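Local structure of translation initiation factor eIF2 assembly protein (Schizosaccharomyces pombe, 4ZGP) at residues L22-N27 and D160-F165. The protein acts as an ATP-dependent, ATP-grasp chaperone that binds the gamma subunit of eIF2 so that it can assemble with the alpha and beta subunits. Numbering follows the deposited sequence.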
loop_
_atom_site.group_PDB
_atom_site.type_symbol
_atom_site.label_atom_id
_atom_site.label_comp_id
_atom_site.label_asym_id
_atom_site.label_seq_id
_atom_site.Cartn_x
_atom_site.Cartn_y
_atom_site.Cartn_z
ATOM N N LEU A 22 4.450 15.660 14.831
ATOM C CA LEU A 22 4.782 14.445 14.096
ATOM C C LEU A 22 5.776 14.763 12.993
ATOM O O LEU A 22 5.488 15.578 12.115
ATOM C CB LEU A 22 3.532 13.811 13.476
ATOM C CG LEU A 22 2.748 12.728 14.213
ATOM C CD1 LEU A 22 1.688 12.155 13.281
ATOM C CD2 LEU A 22 3.659 11.626 14.741
ATOM N N ILE A 23 6.940 14.122 13.023
ATOM C CA ILE A 23 7.907 14.303 11.944
ATOM C C ILE A 23 8.154 12.994 11.179
ATOM O O ILE A 23 7.951 11.894 11.705
ATOM C CB ILE A 23 9.256 14.858 12.470
ATOM C CG1 ILE A 23 10.052 13.776 13.197
ATOM C CG2 ILE A 23 9.028 16.063 13.374
ATOM C CD1 ILE A 23 11.373 13.454 12.527
ATOM N N LEU A 24 8.588 13.143 9.932
ATOM C CA LEU A 24 8.864 12.026 9.039
ATOM C C LEU A 24 10.325 12.011 8.630
ATOM O O LEU A 24 10.838 13.019 8.151
ATOM C CB LEU A 24 7.991 12.129 7.796
ATOM C CG LEU A 24 8.073 10.976 6.795
ATOM C CD1 LEU A 24 7.516 9.710 7.404
ATOM C CD2 LEU A 24 7.324 11.340 5.525
ATOM N N THR A 25 11.001 10.881 8.803
ATOM C CA THR A 25 12.387 10.793 8.357
ATOM C C THR A 25 12.487 10.046 7.028
ATOM O O THR A 25 11.606 9.258 6.675
ATOM C CB THR A 25 13.282 10.089 9.377
ATOM O OG1 THR A 25 12.919 8.708 9.444
ATOM C CG2 THR A 25 13.149 10.727 10.764
ATOM N N LYS A 26 13.568 10.307 6.303
ATOM C CA LYS A 26 13.918 9.561 5.102
ATOM C C LYS A 26 13.901 8.047 5.331
ATOM O O LYS A 26 13.381 7.298 4.504
ATOM C CB LYS A 26 15.300 9.993 4.607
ATOM C CG LYS A 26 15.857 9.136 3.496
ATOM C CD LYS A 26 17.307 9.517 3.169
ATOM C CE LYS A 26 18.257 9.236 4.327
ATOM N NZ LYS A 26 19.076 8.004 4.114
ATOM N N ASN A 27 14.462 7.594 6.447
ATOM C CA ASN A 27 14.490 6.162 6.729
ATOM C C ASN A 27 13.079 5.590 6.895
ATOM O O ASN A 27 12.806 4.456 6.509
ATOM C CB ASN A 27 15.332 5.858 7.982
ATOM C CG ASN A 27 16.832 5.766 7.669
ATOM O OD1 ASN A 27 17.226 5.750 6.504
ATOM N ND2 ASN A 27 17.656 5.692 8.699
ATOM N N ASP A 160 9.709 14.470 0.000
ATOM C CA ASP A 160 9.598 15.913 0.226
ATOM C C ASP A 160 9.199 16.283 1.657
ATOM O O ASP A 160 9.478 17.393 2.117
ATOM C CB ASP A 160 8.600 16.526 -0.757
ATOM C CG ASP A 160 9.105 16.506 -2.198
ATOM O OD1 ASP A 160 10.262 16.079 -2.434
ATOM O OD2 ASP A 160 8.342 16.919 -3.097
ATOM N N ASP A 161 8.554 15.363 2.368
ATOM C CA ASP A 161 8.147 15.653 3.735
ATOM C C ASP A 161 9.177 15.215 4.779
ATOM O O ASP A 161 8.974 15.422 5.971
ATOM C CB ASP A 161 6.802 15.000 4.031
ATOM C CG ASP A 161 5.654 15.699 3.329
ATOM O OD1 ASP A 161 5.722 16.938 3.160
ATOM O OD2 ASP A 161 4.689 15.009 2.946
ATOM N N CYS A 162 10.277 14.615 4.335
ATOM C CA CYS A 162 11.302 14.162 5.260
ATOM C C CYS A 162 12.140 15.333 5.740
ATOM O O CYS A 162 12.783 16.020 4.944
ATOM C CB CYS A 162 12.183 13.107 4.603
ATOM S SG CYS A 162 11.212 11.747 3.961
ATOM N N LYS A 163 12.131 15.557 7.048
ATOM C CA LYS A 163 12.822 16.707 7.595
ATOM C C LYS A 163 14.332 16.555 7.443
ATOM O O LYS A 163 15.052 17.549 7.336
ATOM C CB LYS A 163 12.449 16.915 9.065
ATOM C CG LYS A 163 12.893 18.269 9.600
ATOM C CD LYS A 163 12.563 18.449 11.069
ATOM C CE LYS A 163 13.107 19.778 11.579
ATOM N NZ LYS A 163 12.784 19.998 13.011
ATOM N N ASP A 164 14.810 15.314 7.410
ATOM C CA ASP A 164 16.243 15.074 7.351
ATOM C C ASP A 164 16.756 14.878 5.928
ATOM O O ASP A 164 17.848 14.352 5.724
ATOM C CB ASP A 164 16.614 13.868 8.219
ATOM C CG ASP A 164 15.931 12.567 7.777
ATOM O OD1 ASP A 164 15.037 12.587 6.901
ATOM O OD2 ASP A 164 16.300 11.517 8.339
ATOM N N PHE A 165 15.980 15.323 4.946
ATOM C CA PHE A 165 16.365 15.157 3.551
ATOM C C PHE A 165 15.831 16.298 2.675
ATOM O O PHE A 165 14.620 16.457 2.506
ATOM C CB PHE A 165 15.873 13.802 3.041
ATOM C CG PHE A 165 16.499 13.379 1.750
ATOM C CD1 PHE A 165 17.787 12.860 1.729
ATOM C CD2 PHE A 165 15.804 13.500 0.556
ATOM C CE1 PHE A 165 18.373 12.470 0.540
ATOM C CE2 PHE A 165 16.385 13.112 -0.640
ATOM C CZ PHE A 165 17.671 12.595 -0.646
HETATM O O HOH W 1 8.748 15.827 8.818
HETATM O O HOH W 2 16.493 8.949 8.082
#
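D164 turns its carboxylate onto the first turn of helix 26-31. OD1 of D164 takes the N-H of K26 through its syn lone pair, with K26 N to D164 OD1 2.8 Å and a nearly straight 168° at the hydrogen. A D164 chi1 of 60°, with CG between the backbone N and the carbonyl carbon, brings the carboxylate to K26 N, and D164 OD2 lies 3.5 Å from T25 CB. D164 OD2 also receives a bond from a water, 2.6 Å to its oxygen, that in turn accepts from N27 N, so both carboxylate oxygens serve the helix start. One residue earlier, K163 N donates to L24 O at 3.1 Å, and a second water joins L24 N to D161 O. C162 SG is 3.7 Å from K26 CA, and the C162 side chain also touches V29 of the same helix, as does L24. The aliphatic part of K26 approaches the F165 ring obliquely, K26 CD to F165 CD1 3.7 Å, before bends at chi3 and chi4 carry the amine away. D161 instead salt-bridges R265. The arrangement is characteristic of a helix N-terminus with its own N-cap threonine, T25, whose first N-H is taken by an aspartate of a sequence-distant type I turn, C162-F165.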